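Local coordinates for proline dipeptidase (Streptococcus pneumoniae, PDB 3PN9), which is the N-terminal, creatinase/prolidase-like domain of an enzyme that probably hydrolyses dipeptides with proline at the C-terminal position, at residues Gln8-Tyr13 with Leu47-Asp52; Pro55-Pro60 with Phe73-Tyr78; Gln86-Ala91 with Lys116-Thr121; Val102-Leu107 with Phe124-Pro129. All coordinates share one frame; numbering follows the deposited sequence.

Contact 1: Gln8-Tyr13 with Leu47-Asp52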
loop_
_atom_site.group_PDB
_atom_site.type_symbol
_atom_site.label_atom_id
_atom_site.label_comp_id
_atom_site.label_asym_id
_atom_site.label_seq_id
_atom_site.Cartn_x
_atom_site.Cartn_y
_atom_site.Cartn_z
ATOM N N GLN A 8 -5.224 11.052 -3.305
ATOM C CA GLN A 8 -4.597 10.066 -2.436
ATOM C C GLN A 8 -4.639 8.617 -3.036
ATOM O O GLN A 8 -3.693 7.793 -2.865
ATOM C CB GLN A 8 -5.221 10.105 -1.017
ATOM C CG GLN A 8 -4.403 9.179 -0.037
ATOM C CD GLN A 8 -4.868 9.225 1.451
ATOM O OE1 GLN A 8 -4.481 8.333 2.268
ATOM N NE2 GLN A 8 -5.791 10.103 1.739
ATOM N N GLN A 9 -5.700 8.295 -3.791
ATOM C CA GLN A 9 -5.738 6.977 -4.464
ATOM C C GLN A 9 -4.594 6.909 -5.474
ATOM O O GLN A 9 -4.002 5.849 -5.647
ATOM C CB GLN A 9 -7.010 6.887 -5.302
ATOM C CG GLN A 9 -8.249 6.500 -4.366
ATOM C CD GLN A 9 -9.494 6.179 -5.222
ATOM O OE1 GLN A 9 -9.456 5.234 -6.071
ATOM N NE2 GLN A 9 -10.551 6.993 -5.068
ATOM N N ILE A 10 -4.305 8.005 -6.220
ATOM C CA ILE A 10 -3.134 7.881 -7.136
ATOM C C ILE A 10 -1.865 7.760 -6.332
ATOM O O ILE A 10 -0.991 6.950 -6.703
ATOM C CB ILE A 10 -3.072 9.150 -8.052
ATOM C CG1 ILE A 10 -4.258 9.053 -9.042
ATOM C CG2 ILE A 10 -1.665 9.169 -8.830
ATOM C CD1 ILE A 10 -4.476 10.274 -9.833
ATOM N N LEU A 11 -1.741 8.490 -5.199
ATOM C CA LEU A 11 -0.480 8.259 -4.394
ATOM C C LEU A 11 -0.319 6.833 -3.986
ATOM O O LEU A 11 0.820 6.274 -3.913
ATOM C CB LEU A 11 -0.435 9.181 -3.103
ATOM C CG LEU A 11 -0.432 10.695 -3.428
ATOM C CD1 LEU A 11 -0.595 11.627 -2.104
ATOM C CD2 LEU A 11 0.910 11.033 -4.079
ATOM N N THR A 12 -1.435 6.236 -3.574
ATOM C CA THR A 12 -1.362 4.855 -3.094
ATOM C C THR A 12 -0.929 3.963 -4.246
ATOM O O THR A 12 -0.158 2.979 -4.086
ATOM C CB THR A 12 -2.821 4.445 -2.567
ATOM O OG1 THR A 12 -3.131 5.321 -1.460
ATOM C CG2 THR A 12 -2.877 3.046 -2.086
ATOM N N TYR A 13 -1.503 4.219 -5.420
ATOM C CA TYR A 13 -1.200 3.425 -6.619
ATOM C C TYR A 13 0.304 3.564 -7.044
ATOM O O TYR A 13 0.941 2.560 -7.417
ATOM C CB TYR A 13 -2.100 3.953 -7.756
ATOM C CG TYR A 13 -1.831 3.409 -9.147
ATOM C CD1 TYR A 13 -2.277 2.100 -9.392
ATOM C CD2 TYR A 13 -1.193 4.143 -10.180
ATOM C CE1 TYR A 13 -2.131 1.505 -10.549
ATOM C CE2 TYR A 13 -1.035 3.503 -11.487
ATOM C CZ TYR A 13 -1.505 2.185 -11.610
ATOM O OH TYR A 13 -1.555 1.302 -12.738
ATOM N N LEU A 47 -0.620 17.580 -15.246
ATOM C CA LEU A 47 -0.570 17.450 -13.740
ATOM C C LEU A 47 0.461 16.344 -13.430
ATOM O O LEU A 47 0.410 15.212 -13.983
ATOM C CB LEU A 47 -1.978 17.041 -13.215
ATOM C CG LEU A 47 -2.003 16.648 -11.708
ATOM C CD1 LEU A 47 -1.802 17.979 -10.998
ATOM C CD2 LEU A 47 -3.398 16.021 -11.359
ATOM N N PHE A 48 1.467 16.654 -12.614
ATOM C CA PHE A 48 2.421 15.639 -12.259
ATOM C C PHE A 48 2.100 15.182 -10.821
ATOM O O PHE A 48 2.169 16.018 -9.895
ATOM C CB PHE A 48 3.838 16.223 -12.229
ATOM C CG PHE A 48 4.287 16.617 -13.635
ATOM C CD1 PHE A 48 4.825 15.651 -14.468
ATOM C CD2 PHE A 48 4.051 17.940 -14.124
ATOM C CE1 PHE A 48 5.212 16.011 -15.796
ATOM C CE2 PHE A 48 4.471 18.291 -15.433
ATOM C CZ PHE A 48 5.037 17.303 -16.266
ATOM N N VAL A 49 1.730 13.916 -10.649
ATOM C CA VAL A 49 1.459 13.444 -9.263
ATOM C C VAL A 49 2.713 12.660 -8.908
ATOM O O VAL A 49 2.998 11.630 -9.504
ATOM C CB VAL A 49 0.224 12.498 -9.198
ATOM C CG1 VAL A 49 -0.076 12.192 -7.673
ATOM C CG2 VAL A 49 -1.056 13.229 -9.821
ATOM N N LEU A 50 3.474 13.213 -7.993
ATOM C CA LEU A 50 4.724 12.651 -7.598
ATOM C C LEU A 50 4.480 11.651 -6.443
ATOM O O LEU A 50 3.542 11.843 -5.685
ATOM C CB LEU A 50 5.586 13.817 -7.011
ATOM C CG LEU A 50 6.026 14.788 -8.187
ATOM C CD1 LEU A 50 6.471 16.211 -7.673
ATOM C CD2 LEU A 50 7.236 14.085 -8.892
ATOM N N ALA A 51 5.390 10.681 -6.258
ATOM C CA ALA A 51 5.109 9.587 -5.305
ATOM C C ALA A 51 5.161 10.122 -3.896
ATOM O O ALA A 51 4.356 9.683 -3.045
ATOM C CB ALA A 51 6.124 8.444 -5.426
ATOM N N ASP A 52 6.094 11.037 -3.630
ATOM C CA ASP A 52 6.379 11.350 -2.230
ATOM C C ASP A 52 6.348 12.798 -1.898
ATOM O O ASP A 52 6.874 13.183 -0.825
ATOM C CB ASP A 52 7.808 10.798 -1.818
ATOM C CG ASP A 52 7.935 9.283 -2.010
ATOM O OD1 ASP A 52 6.945 8.500 -1.755
ATOM O OD2 ASP A 52 9.031 8.830 -2.422
HETATM O O HOH W 1 3.305 7.246 -3.192
#
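Ala51 O accepts a hydrogen bond from a water 2.7 Å away, and the same water donates to Leu11 O, so two backbone acceptors that cannot bond to each other are bridged by a molecule with two hydrogens to give. No direct hydrogen bond joins the two segments. Beside the water the contact is packing of methyl groups, on one another and on backbone oxygens. Leu11 CD2 lies 3.2 Å from Leu50 O and also reaches Ala51 O, its methyl pressed on the backbone where the strand gives way to a turn. Val49 CG1 fits against both helix residues: it meets Ile10 CG2 at 3.6 Å and Leu11 CD2 at 3.9 Å. The Ile10 and Val49 side chains cross at about a right angle. In Ile10 the CG2 branch stands anti to the backbone N, with CG1 at chi1 -71°, and it is this short branch that meets the strand. The branch at CB of Ile10 and Val49 puts a methyl close to each backbone, where the two can touch. The axes of 8-13 and 47-50 come within 8.9 Å, at 55° between their directions. Ile10 also packs on Leu33 of helix 27-34 and Met134 of helix 128-134, Leu11 meets Thr70 of the second subunit, and strand 46-50 runs antiparallel to both its neighbours, 21-24 and 56-60.

Contact 2: Pro55-Pro60 with Phe73-Tyr78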
loop_
_atom_site.group_PDB
_atom_site.type_symbol
_atom_site.label_atom_id
_atom_site.label_comp_id
_atom_site.label_asym_id
_atom_site.label_seq_id
_atom_site.Cartn_x
_atom_site.Cartn_y
_atom_site.Cartn_z
ATOM N N PRO A 55 1.584 17.344 -5.512
ATOM C CA PRO A 55 1.683 17.306 -6.988
ATOM C C PRO A 55 2.142 18.713 -7.544
ATOM O O PRO A 55 2.207 19.704 -6.797
ATOM C CB PRO A 55 0.243 17.175 -7.423
ATOM C CG PRO A 55 -0.512 16.607 -6.232
ATOM C CD PRO A 55 0.218 17.107 -4.991
ATOM N N LEU A 56 2.395 18.785 -8.847
ATOM C CA LEU A 56 2.722 20.068 -9.500
ATOM C C LEU A 56 1.758 20.184 -10.652
ATOM O O LEU A 56 1.723 19.314 -11.556
ATOM C CB LEU A 56 4.227 20.017 -9.977
ATOM C CG LEU A 56 4.486 21.135 -11.083
ATOM C CD1 LEU A 56 4.484 22.439 -10.212
ATOM C CD2 LEU A 56 5.846 20.840 -11.634
ATOM N N LEU A 57 1.037 21.279 -10.740
ATOM C CA LEU A 57 0.219 21.450 -11.914
ATOM C C LEU A 57 1.004 22.434 -12.838
ATOM O O LEU A 57 1.317 23.571 -12.428
ATOM C CB LEU A 57 -1.125 22.051 -11.504
ATOM C CG LEU A 57 -2.123 22.436 -12.643
ATOM C CD1 LEU A 57 -2.360 21.360 -13.810
ATOM C CD2 LEU A 57 -3.477 22.924 -12.025
ATOM N N PHE A 58 1.242 22.017 -14.090
ATOM C CA PHE A 58 2.039 22.877 -15.032
ATOM C C PHE A 58 1.121 23.378 -16.121
ATOM O O PHE A 58 0.470 22.557 -16.752
ATOM C CB PHE A 58 3.150 22.003 -15.642
ATOM C CG PHE A 58 4.058 22.793 -16.613
ATOM C CD1 PHE A 58 5.101 23.592 -16.126
ATOM C CD2 PHE A 58 3.790 22.744 -17.989
ATOM C CE1 PHE A 58 5.963 24.311 -17.083
ATOM C CE2 PHE A 58 4.609 23.430 -18.927
ATOM C CZ PHE A 58 5.675 24.186 -18.483
ATOM N N VAL A 59 1.046 24.706 -16.364
ATOM C CA VAL A 59 0.025 25.249 -17.250
ATOM C C VAL A 59 0.635 26.435 -18.082
ATOM O O VAL A 59 1.676 26.936 -17.668
ATOM C CB VAL A 59 -1.172 25.834 -16.479
ATOM C CG1 VAL A 59 -1.956 24.629 -15.693
ATOM C CG2 VAL A 59 -0.738 26.973 -15.497
ATOM N N PRO A 60 -0.001 26.838 -19.173
ATOM C CA PRO A 60 0.430 28.136 -19.847
ATOM C C PRO A 60 0.318 29.274 -18.857
ATOM O O PRO A 60 -0.574 29.297 -17.994
ATOM C CB PRO A 60 -0.637 28.335 -20.964
ATOM C CG PRO A 60 -1.149 26.872 -21.255
ATOM C CD PRO A 60 -1.168 26.222 -19.859
ATOM N N PHE A 73 -1.988 22.806 -4.163
ATOM C CA PHE A 73 -0.580 22.421 -4.299
ATOM C C PHE A 73 0.102 23.357 -5.397
ATOM O O PHE A 73 -0.604 24.155 -6.023
ATOM C CB PHE A 73 -0.466 20.945 -4.708
ATOM C CG PHE A 73 -1.392 20.568 -5.825
ATOM C CD1 PHE A 73 -1.065 20.868 -7.196
ATOM C CD2 PHE A 73 -2.610 19.841 -5.517
ATOM C CE1 PHE A 73 -1.977 20.468 -8.213
ATOM C CE2 PHE A 73 -3.511 19.445 -6.551
ATOM C CZ PHE A 73 -3.177 19.765 -7.902
ATOM N N PRO A 74 1.402 23.279 -5.581
ATOM C CA PRO A 74 2.119 24.276 -6.474
ATOM C C PRO A 74 1.660 24.245 -7.964
ATOM O O PRO A 74 1.318 23.170 -8.543
ATOM C CB PRO A 74 3.625 23.863 -6.402
ATOM C CG PRO A 74 3.733 23.189 -4.969
ATOM C CD PRO A 74 2.339 22.399 -4.844
ATOM N N VAL A 75 1.625 25.420 -8.563
ATOM C CA VAL A 75 1.251 25.625 -9.950
ATOM C C VAL A 75 2.495 26.373 -10.536
ATOM O O VAL A 75 2.993 27.303 -9.886
ATOM C CB VAL A 75 -0.028 26.488 -10.083
ATOM C CG1 VAL A 75 -0.289 26.906 -11.555
ATOM C CG2 VAL A 75 -1.290 25.706 -9.554
ATOM N N VAL A 76 2.977 25.965 -11.705
ATOM C CA VAL A 76 4.058 26.659 -12.426
ATOM C C VAL A 76 3.534 26.929 -13.845
ATOM O O VAL A 76 2.870 26.028 -14.465
ATOM C CB VAL A 76 5.316 25.792 -12.469
ATOM C CG1 VAL A 76 6.413 26.342 -13.604
ATOM C CG2 VAL A 76 5.911 25.675 -11.020
ATOM N N GLY A 77 3.790 28.146 -14.367
ATOM C CA GLY A 77 3.305 28.502 -15.679
ATOM C C GLY A 77 4.487 28.725 -16.652
ATOM O O GLY A 77 5.663 28.754 -16.235
ATOM N N TYR A 78 4.206 28.787 -17.956
ATOM C CA TYR A 78 5.337 29.087 -18.889
ATOM C C TYR A 78 4.820 30.005 -19.959
ATOM O O TYR A 78 3.646 29.918 -20.328
ATOM C CB TYR A 78 6.020 27.832 -19.476
ATOM C CG TYR A 78 5.247 27.257 -20.647
ATOM C CD1 TYR A 78 5.723 27.409 -21.979
ATOM C CD2 TYR A 78 4.031 26.519 -20.431
ATOM C CE1 TYR A 78 5.012 26.854 -23.099
ATOM C CE2 TYR A 78 3.307 25.978 -21.507
ATOM C CZ TYR A 78 3.800 26.151 -22.842
ATOM O OH TYR A 78 3.091 25.578 -23.877
#
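A beta-alpha-beta unit, strand 56-60, helix 64-70 and strand 75-78, brings these two strands together in parallel. Leu57 turns both backbone groups to the same neighbour: N donates to Pro74 O at 2.9 Å, and O accepts from Val76 N at 3.0 Å. Val59 N then bonds to Val76 O (2.9 Å); the last link, Tyr78 N to Val59 O, is weak and bent. Pro74 lacks an N-H, but the pairing asks only its carbonyl to bond; its CD rests against Pro55 O. At the pair's N-terminal end Pro55 CB sits over the centre of the Phe73 ring, 4.0 Å from the centroid, a CH-pi contact, while Leu57 CB meets the ring's edge. Phe73 has CG between backbone N and carbonyl carbon (chi1 46°), which holds the ring against the proline. At the far end the Phe58 and Tyr78 rings are nearly parallel but slid apart, with little overlap; Tyr78 OH bonds to Gln44 N. Across the strands, polarity is thus confined to the backbone, and the side chains contribute apolar and aromatic packing.

Contact 3: Gln86-Ala91 with Lys116-Thr121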
loop_
_atom_site.group_PDB
_atom_site.type_symbol
_atom_site.label_atom_id
_atom_site.label_comp_id
_atom_site.label_asym_id
_atom_site.label_seq_id
_atom_site.Cartn_x
_atom_site.Cartn_y
_atom_site.Cartn_z
ATOM N N GLN A 86 12.048 22.159 -20.706
ATOM C CA GLN A 86 13.107 22.519 -19.790
ATOM C C GLN A 86 12.517 23.107 -18.591
ATOM O O GLN A 86 13.025 22.910 -17.508
ATOM C CB GLN A 86 14.082 23.602 -20.439
ATOM C CG GLN A 86 15.067 22.786 -21.475
ATOM C CD GLN A 86 15.711 21.495 -20.894
ATOM O OE1 GLN A 86 15.548 20.400 -21.484
ATOM N NE2 GLN A 86 16.437 21.611 -19.747
ATOM N N LYS A 87 11.436 23.844 -18.754
ATOM C CA LYS A 87 10.855 24.470 -17.597
ATOM C C LYS A 87 10.244 23.361 -16.609
ATOM O O LYS A 87 10.320 23.458 -15.378
ATOM C CB LYS A 87 9.718 25.375 -18.069
ATOM C CG LYS A 87 9.093 26.088 -16.893
ATOM C CD LYS A 87 9.413 27.556 -16.918
ATOM C CE LYS A 87 8.935 28.171 -15.654
ATOM N NZ LYS A 87 8.870 29.583 -15.931
ATOM N N ILE A 88 9.648 22.332 -17.199
ATOM C CA ILE A 88 9.048 21.212 -16.369
ATOM C C ILE A 88 10.211 20.552 -15.685
ATOM O O ILE A 88 10.177 20.318 -14.473
ATOM C CB ILE A 88 8.385 20.171 -17.364
ATOM C CG1 ILE A 88 7.011 20.765 -17.833
ATOM C CG2 ILE A 88 8.155 18.813 -16.605
ATOM C CD1 ILE A 88 6.428 20.042 -19.110
ATOM N N LYS A 89 11.271 20.223 -16.438
ATOM C CA LYS A 89 12.371 19.492 -15.791
ATOM C C LYS A 89 12.989 20.228 -14.589
ATOM O O LYS A 89 13.367 19.604 -13.579
ATOM C CB LYS A 89 13.445 19.204 -16.837
ATOM C CG LYS A 89 14.524 18.204 -16.313
ATOM C CD LYS A 89 15.456 17.887 -17.522
ATOM C CE LYS A 89 16.340 16.739 -17.116
ATOM N NZ LYS A 89 16.833 16.304 -18.399
ATOM N N HIS A 90 13.083 21.553 -14.698
ATOM C CA HIS A 90 13.647 22.376 -13.597
ATOM C C HIS A 90 12.586 22.572 -12.532
ATOM O O HIS A 90 12.926 22.708 -11.381
ATOM C CB HIS A 90 14.085 23.806 -14.132
ATOM C CG HIS A 90 15.197 23.786 -15.185
ATOM N ND1 HIS A 90 15.738 22.624 -15.742
ATOM C CD2 HIS A 90 15.833 24.821 -15.828
ATOM C CE1 HIS A 90 16.652 22.940 -16.655
ATOM N NE2 HIS A 90 16.740 24.266 -16.716
ATOM N N ALA A 91 11.289 22.581 -12.874
ATOM C CA ALA A 91 10.314 22.762 -11.792
ATOM C C ALA A 91 10.090 21.481 -10.935
ATOM O O ALA A 91 9.732 21.594 -9.751
ATOM C CB ALA A 91 8.996 23.291 -12.353
ATOM N N LYS A 116 9.963 12.464 -22.752
ATOM C CA LYS A 116 11.238 11.729 -22.759
ATOM C C LYS A 116 12.482 12.638 -22.621
ATOM O O LYS A 116 13.538 12.163 -22.180
ATOM C CB LYS A 116 11.356 10.807 -24.008
ATOM C CG LYS A 116 10.428 9.574 -23.822
ATOM C CD LYS A 116 10.432 8.678 -24.987
ATOM C CE LYS A 116 11.618 7.756 -24.830
ATOM N NZ LYS A 116 11.803 7.205 -26.190
ATOM N N THR A 117 12.370 13.931 -22.882
ATOM C CA THR A 117 13.532 14.781 -22.556
ATOM C C THR A 117 13.467 15.175 -21.089
ATOM O O THR A 117 14.477 15.521 -20.492
ATOM C CB THR A 117 13.619 16.088 -23.346
ATOM O OG1 THR A 117 12.561 16.933 -22.942
ATOM C CG2 THR A 117 13.418 15.833 -24.818
ATOM N N VAL A 118 12.266 15.159 -20.506
ATOM C CA VAL A 118 12.186 15.526 -19.098
ATOM C C VAL A 118 12.644 14.290 -18.318
ATOM O O VAL A 118 13.368 14.458 -17.346
ATOM C CB VAL A 118 10.740 15.856 -18.673
ATOM C CG1 VAL A 118 10.564 15.940 -17.110
ATOM C CG2 VAL A 118 10.122 17.035 -19.448
ATOM N N PHE A 119 12.154 13.076 -18.678
ATOM C CA PHE A 119 12.503 11.842 -17.982
ATOM C C PHE A 119 13.344 10.958 -18.899
ATOM O O PHE A 119 12.843 10.033 -19.555
ATOM C CB PHE A 119 11.172 11.052 -17.563
ATOM C CG PHE A 119 10.187 11.917 -16.822
ATOM C CD1 PHE A 119 10.504 12.390 -15.557
ATOM C CD2 PHE A 119 8.949 12.252 -17.394
ATOM C CE1 PHE A 119 9.605 13.126 -14.822
ATOM C CE2 PHE A 119 8.086 13.014 -16.690
ATOM C CZ PHE A 119 8.384 13.479 -15.398
ATOM N N GLU A 120 14.633 11.217 -18.969
ATOM C CA GLU A 120 15.511 10.646 -20.003
ATOM C C GLU A 120 15.781 9.202 -19.865
ATOM O O GLU A 120 16.086 8.574 -20.858
ATOM C CB GLU A 120 16.892 11.363 -19.984
ATOM C CG GLU A 120 16.660 12.823 -20.349
ATOM C CD GLU A 120 17.992 13.645 -20.382
ATOM O OE1 GLU A 120 18.191 14.536 -19.553
ATOM O OE2 GLU A 120 18.839 13.357 -21.219
ATOM N N THR A 121 15.721 8.630 -18.665
ATOM C CA THR A 121 15.922 7.167 -18.634
ATOM C C THR A 121 14.722 6.413 -18.010
ATOM O O THR A 121 14.939 5.334 -17.500
ATOM C CB THR A 121 17.204 6.806 -17.800
ATOM O OG1 THR A 121 17.190 7.591 -16.587
ATOM C CG2 THR A 121 18.516 7.269 -18.623
#
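Lys89 and Glu120 form a salt bridge, Lys89 NZ lying 2.5 Å from Glu120 OE1, a separation short enough that its exact value is doubtful. The ammonium meets OE1 on its anti side, 23° out of the carboxylate plane. The same NZ donates to Thr117 O at 3.2 Å, nearly in line with the carbonyl (C=O...N 169°), so one nitrogen serves a carbonyl in the last turn of helix 109-118 and a carboxylate just beyond it. A positive charge here may also be favoured by the negative end of that helix's dipole. Lysine suits the place because its long chain, extended from CG onward with CG anti to the backbone N (chi1 -169°), can carry the ammonium past Val118 to both acceptors; CE lies 3.8 Å from Val118 O. Other polar groups are settled nearby: Thr117 OG1 bonds to Gly114 O, Lys89 O accepts from Gln94 NE2, and Lys87 NZ pairs with Glu82. Beneath the polar pair, Ile88 CG2 touches Val118 CG1 at 3.8 Å, the two side chains crossing at about a right angle; branched apolar residues suit this buried side. Val118 CG1 also lies over the face of the Phe119 ring. Ile88 rests on Phe46 and Phe48 of strand 46-50 and on Phe58 of strand 56-60, while Phe119 reaches Phe48 too, so helix 84-91 and the end of helix 109-118 meet over the sheet.

Contact 4: Val102-Leu107 with Phe124-Pro129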
loop_
_atom_site.group_PDB
_atom_site.type_symbol
_atom_site.label_atom_id
_atom_site.label_comp_id
_atom_site.label_asym_id
_atom_site.label_seq_id
_atom_site.Cartn_x
_atom_site.Cartn_y
_atom_site.Cartn_z
ATOM N N VAL A 102 1.867 7.310 -17.844
ATOM C CA VAL A 102 1.200 8.311 -18.655
ATOM C C VAL A 102 -0.057 7.746 -19.293
ATOM O O VAL A 102 -0.267 6.529 -19.316
ATOM C CB VAL A 102 2.158 8.735 -19.856
ATOM C CG1 VAL A 102 3.435 9.486 -19.305
ATOM C CG2 VAL A 102 2.492 7.489 -20.752
ATOM N N GLU A 103 -0.946 8.618 -19.767
ATOM C CA GLU A 103 -2.201 8.095 -20.296
ATOM C C GLU A 103 -2.062 7.680 -21.735
ATOM O O GLU A 103 -2.110 8.560 -22.633
ATOM C CB GLU A 103 -3.330 9.128 -20.244
ATOM C CG GLU A 103 -3.534 9.652 -18.740
ATOM C CD GLU A 103 -4.508 10.825 -18.679
ATOM O OE1 GLU A 103 -4.130 12.024 -18.812
ATOM O OE2 GLU A 103 -5.742 10.582 -18.560
ATOM N N PHE A 104 -2.010 6.363 -21.979
ATOM C CA PHE A 104 -1.779 5.877 -23.368
ATOM C C PHE A 104 -2.923 6.281 -24.268
ATOM O O PHE A 104 -2.714 6.505 -25.482
ATOM C CB PHE A 104 -1.648 4.345 -23.431
ATOM C CG PHE A 104 -0.295 3.797 -23.041
ATOM C CD1 PHE A 104 0.585 4.536 -22.237
ATOM C CD2 PHE A 104 0.021 2.473 -23.376
ATOM C CE1 PHE A 104 1.789 3.997 -21.781
ATOM C CE2 PHE A 104 1.247 1.944 -22.968
ATOM C CZ PHE A 104 2.170 2.719 -22.200
ATOM N N ASP A 105 -4.147 6.427 -23.743
ATOM C CA ASP A 105 -5.263 6.790 -24.632
ATOM C C ASP A 105 -5.347 8.279 -24.938
ATOM O O ASP A 105 -6.179 8.665 -25.716
ATOM C CB ASP A 105 -6.648 6.412 -24.016
ATOM C CG ASP A 105 -6.903 4.899 -24.093
ATOM O OD1 ASP A 105 -6.068 4.151 -24.685
ATOM O OD2 ASP A 105 -7.986 4.517 -23.617
ATOM N N ASN A 106 -4.534 9.098 -24.297
ATOM C CA ASN A 106 -4.580 10.529 -24.596
ATOM C C ASN A 106 -3.226 11.086 -25.131
ATOM O O ASN A 106 -3.286 12.044 -25.914
ATOM C CB ASN A 106 -4.889 11.333 -23.306
ATOM C CG ASN A 106 -4.745 12.841 -23.537
ATOM O OD1 ASN A 106 -3.707 13.416 -23.215
ATOM N ND2 ASN A 106 -5.761 13.458 -24.115
ATOM N N LEU A 107 -2.056 10.592 -24.667
ATOM C CA LEU A 107 -0.794 11.323 -24.837
ATOM C C LEU A 107 -0.398 11.183 -26.365
ATOM O O LEU A 107 -0.157 10.084 -26.833
ATOM C CB LEU A 107 0.286 10.703 -23.957
ATOM C CG LEU A 107 1.661 11.453 -23.921
ATOM C CD1 LEU A 107 1.295 12.830 -23.183
ATOM C CD2 LEU A 107 2.677 10.581 -23.181
ATOM N N PHE A 124 7.976 3.797 -19.393
ATOM C CA PHE A 124 6.635 4.444 -19.352
ATOM C C PHE A 124 5.531 3.387 -19.206
ATOM O O PHE A 124 5.357 2.547 -20.124
ATOM C CB PHE A 124 6.420 5.301 -20.587
ATOM C CG PHE A 124 7.253 6.616 -20.530
ATOM C CD1 PHE A 124 6.650 7.798 -20.301
ATOM C CD2 PHE A 124 8.628 6.610 -20.722
ATOM C CE1 PHE A 124 7.390 9.046 -20.310
ATOM C CE2 PHE A 124 9.397 7.860 -20.610
ATOM C CZ PHE A 124 8.736 9.056 -20.421
ATOM N N ASP A 125 4.780 3.405 -18.107
ATOM C CA ASP A 125 3.648 2.451 -17.986
ATOM C C ASP A 125 2.349 3.225 -18.360
ATOM O O ASP A 125 2.323 4.477 -18.411
ATOM C CB ASP A 125 3.473 2.107 -16.497
ATOM C CG ASP A 125 4.417 0.971 -15.985
ATOM O OD1 ASP A 125 5.480 0.726 -16.588
ATOM O OD2 ASP A 125 4.104 0.422 -14.859
ATOM N N ASN A 126 1.242 2.512 -18.500
ATOM C CA ASN A 126 -0.003 3.144 -18.910
ATOM C C ASN A 126 -0.812 3.451 -17.625
ATOM O O ASN A 126 -1.190 2.522 -16.899
ATOM C CB ASN A 126 -0.733 2.140 -19.810
ATOM C CG ASN A 126 -2.012 2.701 -20.395
ATOM O OD1 ASN A 126 -2.308 3.861 -20.235
ATOM N ND2 ASN A 126 -2.802 1.854 -21.093
ATOM N N LEU A 127 -1.262 4.685 -17.450
ATOM C CA LEU A 127 -2.078 5.107 -16.317
ATOM C C LEU A 127 -3.566 5.035 -16.688
ATOM O O LEU A 127 -4.401 5.159 -15.788
ATOM C CB LEU A 127 -1.797 6.655 -16.124
ATOM C CG LEU A 127 -2.494 7.451 -14.962
ATOM C CD1 LEU A 127 -2.075 6.809 -13.648
ATOM C CD2 LEU A 127 -1.949 8.911 -14.962
ATOM N N THR A 128 -3.944 5.004 -17.981
ATOM C CA THR A 128 -5.362 5.119 -18.313
ATOM C C THR A 128 -6.291 4.068 -17.548
ATOM O O THR A 128 -7.337 4.444 -17.042
ATOM C CB THR A 128 -5.523 5.026 -19.875
ATOM O OG1 THR A 128 -4.964 6.280 -20.386
ATOM C CG2 THR A 128 -7.036 4.927 -20.344
ATOM N N PRO A 129 -5.922 2.800 -17.559
ATOM C CA PRO A 129 -6.877 1.790 -16.954
ATOM C C PRO A 129 -7.041 2.121 -15.490
ATOM O O PRO A 129 -8.138 1.988 -14.970
ATOM C CB PRO A 129 -6.099 0.452 -17.073
ATOM C CG PRO A 129 -5.304 0.614 -18.521
ATOM C CD PRO A 129 -4.769 2.139 -18.275
HETATM O O HOH W 2 -6.700 8.253 -19.633
HETATM O O HOH W 3 -5.425 2.403 -22.387
#
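Phe104 and Asn126 stack, the ring and amide planes 7° apart, with Asn126 CB over the ring centre at 3.4 Å from the centroid, a CH-pi contact. The amide oxygen lies beside the ring's root, where Asn126 OD1 accepts from Phe104 N (3.1 Å) and from Thr128 N (3.0 Å). These two donors reach OD1 from opposite faces of the amide plane, gripping the amide and limiting its rotation. Asn126 has CG anti to its backbone N (chi1 -176°), which sends the amide across to the loop. Asparagine suits the place, offering an acceptor for two N-H groups and a donor, ND2, whose water also donates to Asp105 OD1. Next to it the backbone pairs in parallel: Val102 N bonds to Asp125 O at 2.9 Å, and Leu127 N to Val102 O at 2.8 Å. Val102 CG1 meets the edge of the Phe124 ring. A further water links Glu103 OE2 to Thr128 OG1. In the second shell Glu103 is held by Ser25 N, Asp26 N and Thr29 OG1, Asp125 pairs with Arg99, and Asn126 N donates to Asp80 of the third subunit. The Asn126 OD1 to Thr128 N bond closes an Asx turn that caps the start of helix 128-134, placed where the parallel strands of a beta-alpha-beta unit end: 99-102 and 123-126, the latter outermost within this chain.

How the contacts relate
From the N terminus, contact 1 brings helix 6-17 back against strand 46-50, closing a loop of 33 residues that holds strand 21-24 and helix 27-34. Contact 2 follows in series and closes the short crossover through helix 64-70; the two meet where strands 46-50 and 56-60 pair. Contact 3 closes a loop of 24 residues with strand 99-102 and most of helix 109-118, and contact 4 closes the crossover through that helix. These two cross, since 102-107 falls between the segments of contact 3 and 124-129 follows both. Ile88 and Phe119 of contact 3 touch Phe48 of contact 1. Contacts 2 and 4 lie at the two outermost strands of the sheet within this chain.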